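Local coordinates for DNA-entry nuclease (Competence-specific nuclease) (PDB 4QGO), which is a DNA-entry (competence-specific) nuclease that probably cleaves DNA without sequence specificity through a beta-beta-alpha active-site motif of the His-Me finger type, at residues L93-V98 with V135-A140; E192-S195 with L200-N203. The protein carries 1 engineered substitution. All blocks are in the same frame, centred on the assembly; numbering follows the deposited sequence.

Contact 1: residues L93-V98 with V135-A140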
ATOM      1  N   LEU A  93       8.193  -8.779  -7.917  1.00  8.32           N
ATOM      2  CA  LEU A  93       9.044  -9.680  -7.157  1.00  7.27           C
ATOM      3  C   LEU A  93       8.206 -10.597  -6.275  1.00  7.94           C
ATOM      4  O   LEU A  93       7.244 -10.146  -5.641  1.00  8.59           O
ATOM      5  CB  LEU A  93      10.018  -8.878  -6.294  1.00  7.81           C
ATOM      6  CG  LEU A  93      10.984  -7.976  -7.058  1.00  9.84           C
ATOM      7  CD1 LEU A  93      11.761  -7.145  -6.078  1.00 11.25           C
ATOM      8  CD2 LEU A  93      11.928  -8.822  -7.915  1.00 13.57           C
ATOM      9  N   GLY A  94       8.562 -11.883  -6.233  1.00  8.51           N
ATOM     10  CA  GLY A  94       7.874 -12.835  -5.370  1.00  9.28           C
ATOM     11  C   GLY A  94       6.548 -13.360  -5.894  1.00  7.41           C
ATOM     12  O   GLY A  94       5.794 -13.993  -5.150  1.00  9.84           O
ATOM     13  N   TRP A  95       6.247 -13.097  -7.161  1.00  7.43           N
ATOM     14  CA  TRP A  95       4.945 -13.469  -7.723  1.00  6.69           C
ATOM     15  C   TRP A  95       4.806 -14.967  -7.920  1.00  6.80           C
ATOM     16  O   TRP A  95       5.554 -15.583  -8.696  1.00  8.05           O
ATOM     17  CB  TRP A  95       4.724 -12.779  -9.060  1.00  7.46           C
ATOM     18  CG  TRP A  95       3.357 -13.013  -9.665  1.00  7.41           C
ATOM     19  CD1 TRP A  95       2.993 -14.008 -10.536  1.00 10.65           C
ATOM     20  CD2 TRP A  95       2.186 -12.211  -9.461  1.00  7.77           C
ATOM     21  NE1 TRP A  95       1.661 -13.876 -10.870  1.00 10.58           N
ATOM     22  CE2 TRP A  95       1.147 -12.776 -10.230  1.00 10.15           C
ATOM     23  CE3 TRP A  95       1.916 -11.064  -8.699  1.00  6.91           C
ATOM     24  CZ2 TRP A  95      -0.139 -12.233 -10.262  1.00  8.94           C
ATOM     25  CZ3 TRP A  95       0.636 -10.524  -8.731  1.00  9.30           C
ATOM     26  CH2 TRP A  95      -0.375 -11.108  -9.504  1.00  9.39           C
ATOM     27  N   HIS A  96       3.836 -15.547  -7.224  1.00  6.48           N
ATOM     28  CA  HIS A  96       3.510 -16.962  -7.384  1.00  6.70           C
ATOM     29  C   HIS A  96       2.024 -17.144  -7.180  1.00  7.04           C
ATOM     30  O   HIS A  96       1.553 -17.355  -6.067  1.00 12.28           O
ATOM     31  CB  HIS A  96       4.303 -17.812  -6.391  1.00  7.76           C
ATOM     32  CG  HIS A  96       5.777 -17.787  -6.644  1.00  8.91           C
ATOM     33  ND1 HIS A  96       6.353 -18.440  -7.713  1.00 10.82           N
ATOM     34  CD2 HIS A  96       6.785 -17.160  -5.996  1.00  7.56           C
ATOM     35  CE1 HIS A  96       7.658 -18.231  -7.700  1.00 12.58           C
ATOM     36  NE2 HIS A  96       7.945 -17.455  -6.671  1.00  9.39           N
ATOM     37  N   GLN A  97       1.283 -17.034  -8.271  1.00  7.71           N
ATOM     38  CA  GLN A  97      -0.164 -17.099  -8.201  1.00  7.20           C
ATOM     39  C   GLN A  97      -0.662 -18.483  -7.784  1.00 10.20           C
ATOM     40  O   GLN A  97      -0.075 -19.509  -8.146  1.00 11.83           O
ATOM     41  CB  GLN A  97      -0.755 -16.724  -9.555  1.00  8.13           C
ATOM     42  CG  GLN A  97      -2.270 -16.551  -9.567  1.00  9.64           C
ATOM     43  CD  GLN A  97      -2.735 -15.429  -8.652  1.00  7.16           C
ATOM     44  OE1 GLN A  97      -2.868 -15.617  -7.444  1.00  6.90           O
ATOM     45  NE2 GLN A  97      -2.973 -14.255  -9.230  1.00  8.26           N
ATOM     46  N   VAL A  98      -1.762 -18.487  -7.032  0.63  7.73           N
ATOM     47  CA  VAL A  98      -2.418 -19.705  -6.545  0.63  8.16           C
ATOM     48  C   VAL A  98      -3.931 -19.487  -6.632  0.63 10.34           C
ATOM     49  O   VAL A  98      -4.407 -18.400  -6.306  0.63  8.76           O
ATOM     50  CB  VAL A  98      -2.044 -19.983  -5.055  0.63  7.43           C
ATOM     51  CG1 VAL A  98      -2.833 -21.165  -4.504  0.63 13.80           C
ATOM     52  CG2 VAL A  98      -0.544 -20.210  -4.889  0.63 15.01           C
ATOM     53  N   VAL A 135       5.084  -1.440  -8.210  1.00  5.65           N
ATOM     54  CA  VAL A 135       4.206  -2.609  -8.126  1.00  5.57           C
ATOM     55  C   VAL A 135       4.832  -3.709  -7.289  1.00  8.30           C
ATOM     56  O   VAL A 135       5.996  -4.068  -7.493  1.00  7.38           O
ATOM     57  CB  VAL A 135       3.876  -3.169  -9.529  1.00  5.75           C
ATOM     58  CG1 VAL A 135       2.960  -4.392  -9.404  1.00  6.95           C
ATOM     59  CG2 VAL A 135       3.238  -2.094 -10.396  1.00  7.15           C
ATOM     60  N   VAL A 136       4.053  -4.234  -6.346  1.00  5.31           N
ATOM     61  CA  VAL A 136       4.471  -5.374  -5.536  1.00  5.35           C
ATOM     62  C   VAL A 136       3.469  -6.512  -5.658  1.00  5.53           C
ATOM     63  O   VAL A 136       2.367  -6.346  -6.197  1.00  6.52           O
ATOM     64  CB  VAL A 136       4.642  -5.008  -4.043  1.00  4.87           C
ATOM     65  CG1 VAL A 136       5.779  -4.003  -3.867  1.00  5.25           C
ATOM     66  CG2 VAL A 136       3.327  -4.459  -3.448  1.00  7.16           C
ATOM     67  N   THR A 137       3.863  -7.681  -5.162  1.00  6.05           N
ATOM     68  CA  THR A 137       2.950  -8.803  -5.022  1.00  5.05           C
ATOM     69  C   THR A 137       2.101  -8.551  -3.791  1.00  5.66           C
ATOM     70  O   THR A 137       2.619  -8.508  -2.682  1.00  6.28           O
ATOM     71  CB  THR A 137       3.725 -10.116  -4.873  1.00  5.10           C
ATOM     72  OG1 THR A 137       4.462 -10.355  -6.077  1.00  6.52           O
ATOM     73  CG2 THR A 137       2.778 -11.291  -4.602  1.00  8.31           C
ATOM     74  N   GLN A 138       0.800  -8.356  -3.988  1.00  5.83           N
ATOM     75  CA  GLN A 138      -0.080  -7.979  -2.892  1.00  4.56           C
ATOM     76  C   GLN A 138      -1.254  -8.940  -2.815  1.00  4.85           C
ATOM     77  O   GLN A 138      -1.830  -9.330  -3.850  1.00  7.19           O
ATOM     78  CB  GLN A 138      -0.587  -6.545  -3.076  1.00  5.85           C
ATOM     79  CG  GLN A 138      -1.308  -6.004  -1.836  1.00  5.06           C
ATOM     80  CD  GLN A 138      -1.630  -4.531  -1.956  1.00  5.22           C
ATOM     81  OE1 GLN A 138      -1.881  -4.030  -3.057  1.00  5.52           O
ATOM     82  NE2 GLN A 138      -1.621  -3.823  -0.830  1.00  4.78           N
ATOM     83  N   THR A 139      -1.621  -9.331  -1.602  1.00  5.07           N
ATOM     84  CA  THR A 139      -2.757 -10.245  -1.487  1.00  4.67           C
ATOM     85  C   THR A 139      -4.017  -9.614  -2.100  1.00  6.70           C
ATOM     86  O   THR A 139      -4.205  -8.388  -2.055  1.00  6.02           O
ATOM     87  CB  THR A 139      -3.036 -10.692  -0.043  1.00  4.92           C
ATOM     88  OG1 THR A 139      -3.530  -9.575   0.719  1.00  5.08           O
ATOM     89  CG2 THR A 139      -1.772 -11.262   0.591  1.00  4.30           C
ATOM     90  N   ALA A 140      -4.869 -10.450  -2.689  1.00  4.65           N
ATOM     91  CA  ALA A 140      -6.111  -9.957  -3.258  1.00  5.35           C
ATOM     92  C   ALA A 140      -6.930  -9.227  -2.205  1.00  5.30           C
ATOM     93  O   ALA A 140      -7.484  -8.166  -2.484  1.00  7.16           O
ATOM     94  CB  ALA A 140      -6.919 -11.104  -3.858  1.00  6.55           C
TER
HETATM   95  O   HOH W   1       6.507  -7.861  -4.234  1.00  9.53           O
HETATM   96  O   HOH W   2       8.074  -5.972  -6.906  1.00 11.02           O

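Contact 2: residues E192-S195 with L200-N203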
ATOM      1  N   GLU A 192       0.347   6.739   4.375  1.00  4.03           N
ATOM      2  CA  GLU A 192       0.264   7.983   5.130  1.00  4.00           C
ATOM      3  C   GLU A 192      -0.326   9.058   4.226  1.00  4.84           C
ATOM      4  O   GLU A 192       0.064   9.180   3.058  1.00  5.41           O
ATOM      5  CB  GLU A 192       1.658   8.414   5.563  1.00  5.64           C
ATOM      6  CG  GLU A 192       2.347   7.443   6.496  1.00  8.36           C
ATOM      7  CD  GLU A 192       3.768   7.864   6.751  1.00  6.65           C
ATOM      8  OE1 GLU A 192       3.979   8.756   7.598  1.00  6.57           O
ATOM      9  OE2 GLU A 192       4.674   7.323   6.087  1.00  6.23           O
ATOM     10  N   ALA A 193      -1.257   9.849   4.756  1.00  4.99           N
ATOM     11  CA  ALA A 193      -1.868  10.916   3.969  1.00  5.07           C
ATOM     12  C   ALA A 193      -2.216  12.110   4.844  1.00  6.08           C
ATOM     13  O   ALA A 193      -2.597  11.947   6.004  1.00  6.44           O
ATOM     14  CB  ALA A 193      -3.115  10.416   3.237  1.00  7.23           C
ATOM     15  N   LYS A 194      -2.105  13.307   4.271  1.00  5.44           N
ATOM     16  CA  LYS A 194      -2.438  14.537   4.981  1.00  6.12           C
ATOM     17  C   LYS A 194      -2.902  15.556   3.954  1.00  6.38           C
ATOM     18  O   LYS A 194      -2.196  15.823   2.987  1.00  6.55           O
ATOM     19  CB  LYS A 194      -1.201  15.044   5.730  1.00  5.36           C
ATOM     20  CG  LYS A 194      -1.359  16.404   6.391  1.00 13.30           C
ATOM     21  CD  LYS A 194      -2.375  16.331   7.510  1.00 11.58           C
ATOM     22  CE  LYS A 194      -2.479  17.673   8.238  1.00 14.02           C
ATOM     23  NZ  LYS A 194      -1.170  18.084   8.819  1.00 20.04           N
ATOM     24  N   SER A 195      -4.087  16.126   4.155  1.00  6.23           N
ATOM     25  CA  SER A 195      -4.531  17.215   3.288  1.00  6.23           C
ATOM     26  C   SER A 195      -4.031  18.567   3.806  1.00  7.79           C
ATOM     27  O   SER A 195      -3.777  18.736   5.008  1.00  8.92           O
ATOM     28  CB  SER A 195      -6.057  17.219   3.135  1.00  8.42           C
ATOM     29  OG  SER A 195      -6.695  17.512   4.369  1.00  8.00           O
ATOM     30  N   LEU A 200      -8.214  15.605   6.146  1.00  9.10           N
ATOM     31  CA  LEU A 200      -7.835  14.220   5.912  1.00  7.94           C
ATOM     32  C   LEU A 200      -6.472  13.948   6.515  1.00  7.35           C
ATOM     33  O   LEU A 200      -5.500  14.649   6.218  1.00  8.01           O
ATOM     34  CB  LEU A 200      -7.779  13.906   4.418  1.00  7.45           C
ATOM     35  CG  LEU A 200      -7.328  12.481   4.067  1.00  8.10           C
ATOM     36  CD1 LEU A 200      -8.367  11.476   4.513  1.00 10.11           C
ATOM     37  CD2 LEU A 200      -7.060  12.343   2.566  1.00 11.10           C
ATOM     38  N   GLU A 201      -6.398  12.928   7.360  1.00  7.04           N
ATOM     39  CA  GLU A 201      -5.107  12.496   7.887  1.00  6.66           C
ATOM     40  C   GLU A 201      -5.193  11.054   8.338  1.00  5.31           C
ATOM     41  O   GLU A 201      -6.092  10.693   9.092  1.00  8.95           O
ATOM     42  CB  GLU A 201      -4.638  13.388   9.041  1.00  9.24           C
ATOM     43  CG  GLU A 201      -3.250  12.997   9.545  1.00  6.56           C
ATOM     44  CD  GLU A 201      -2.618  14.012  10.477  1.00  9.93           C
ATOM     45  OE1 GLU A 201      -3.204  15.095  10.687  1.00 10.89           O
ATOM     46  OE2 GLU A 201      -1.507  13.723  10.995  1.00  9.09           O
ATOM     47  N   PHE A 202      -4.274  10.229   7.863  1.00  5.17           N
ATOM     48  CA  PHE A 202      -4.187   8.862   8.360  1.00  5.44           C
ATOM     49  C   PHE A 202      -2.763   8.326   8.308  1.00  6.00           C
ATOM     50  O   PHE A 202      -1.911   8.855   7.588  1.00  5.60           O
ATOM     51  CB  PHE A 202      -5.189   7.905   7.670  1.00  7.57           C
ATOM     52  CG  PHE A 202      -5.013   7.765   6.173  1.00  4.80           C
ATOM     53  CD1 PHE A 202      -3.961   7.030   5.641  1.00  4.89           C
ATOM     54  CD2 PHE A 202      -5.950   8.308   5.305  1.00  6.15           C
ATOM     55  CE1 PHE A 202      -3.821   6.871   4.274  1.00  6.52           C
ATOM     56  CE2 PHE A 202      -5.826   8.146   3.929  1.00  6.24           C
ATOM     57  CZ  PHE A 202      -4.764   7.423   3.410  1.00  5.85           C
ATOM     58  N   ASN A 203      -2.518   7.273   9.086  1.00  4.69           N
ATOM     59  CA  ASN A 203      -1.225   6.623   9.156  1.00  4.61           C
ATOM     60  C   ASN A 203      -1.530   5.175   9.502  1.00  7.04           C
ATOM     61  O   ASN A 203      -1.873   4.864  10.646  1.00  6.97           O
ATOM     62  CB  ASN A 203      -0.346   7.275  10.236  1.00  5.30           C
ATOM     63  CG  ASN A 203       1.087   6.799  10.181  1.00  4.44           C
ATOM     64  OD1 ASN A 203       1.400   5.810   9.518  1.00  5.32           O
ATOM     65  ND2 ASN A 203       1.973   7.502  10.884  1.00  6.44           N
TER
HETATM   66  O   HOH W   3       4.800   6.945  10.203  1.00 14.00           O

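Contact 1: residues L93-V98 with V135-A140
Thr137, on the second strand of the two-stranded antiparallel sheet of 108-112 and 135-139 in the beta-beta-alpha unit, reaches across to the loop 93-98 and holds it by the carbonyl of Leu93. Its OG1 donates a hydrogen bond to Leu93 O at 2.8 Å, arriving from above the carbonyl plane, 47° out of it. With chi1 at -64° the hydroxyl stands beside its own backbone N, opposite the carbonyl carbon, and CG2 lies loosely between Gly94 O and Trp95 CE3. That indole brings its benzo edge to the threonine: CE3 lies 3.7 Å from Thr137 OG1, with the oxygen close to the ring plane. Water completes the junction. One molecule donates to Leu93 O and accepts from Thr137 N, so the Leu93 carbonyl is gripped twice; a second accepts from Leu93 N (3.0 Å) and donates to Val135 O (2.9 Å). The loop thus follows the strand through one direct bond and two bridges, without sheet pairing. On its other edge the strand bonds to 108-112, with Val136 paired to Gly111. Thr139 N-caps helix 140-144. The two strands and, probably, helix 153-165 form the beta-beta-alpha core of the His-Me finger nucleases.

Contact 2: residues E192-S195 with L200-N203
Strands 192-195 and 201-203 run antiparallel, their short axes 4.8 Å apart and 167° between their directions. Ala193 and Phe202 form the hydrogen-bonded pair, Ala193 N to Phe202 O at 3.1 Å and Phe202 N to Ala193 O at 3.0 Å, flanked by the non-hydrogen-bonded pairs Glu192-Asn203 and Lys194-Glu201. At the turn end Ser195 N bonds to Leu200 O, and the return bond, from Leu200 N, goes to the side-chain OG of Ser195 (3.0 Å). That hydroxyl also bonds to Asp197, inside the turn. The two strands are the arms of a beta hairpin and neighbours in the large antiparallel sheet, where 170-177 lies against the other edge of 188-195. On the face carrying Ala193 and Phe202, the phenyl ring has CG between its backbone N and carbonyl carbon (chi1 61°), which swings it across to the neighbouring strand. Ala193 CB sits over one ring face in a CH-pi contact, nearest to CZ at 3.4 Å and offset toward the rim. Helix 153-165 covers this side: Tyr156 meets the ring edge-to-face and Val160 touches it. The opposite face carries Glu192, Asn203, Lys194 and Glu201. Glu192 and Asn203 lie side by side, their carboxylate and amide planes 17° apart, with Glu192 CG 3.6 Å from Asn203 OD1. A water accepts from Asn203 ND2 and donates weakly to Glu192 OE1, whose firmer partners are Thr41 and Arg173; Asn203 OD1 is bonded to His190. Lys194 crosses Glu201 with its aliphatic CD against OE1 (3.5 Å), while NZ stays beyond salt-bridge distance and Glu201 OE2 bonds to Thr41 N.

Overall arrangement
Contact 1 and contact 2 lie on opposite sides of the chain's centre, their own centres 26 Å apart and their nearest atoms about 12 Å apart, so they never touch. Shared elements connect them. Strand 188-195, which ends in contact 2, sends Met189 against Val136 and Gln138 of contact 1; just beyond strand 201-207, Asn208 hydrogen-bonds to Thr137 O and Thr139 N. Helix 153-165 serves both, through Gln153 to Gln138 and through Val160 to Phe202. The beta-beta-alpha unit probably houses the catalytic site, here without metal: contact 1 lies on its second strand, whereas contact 2, near the turn of a hairpin in the large sheet, packs against helix 153-165, probably its alpha element.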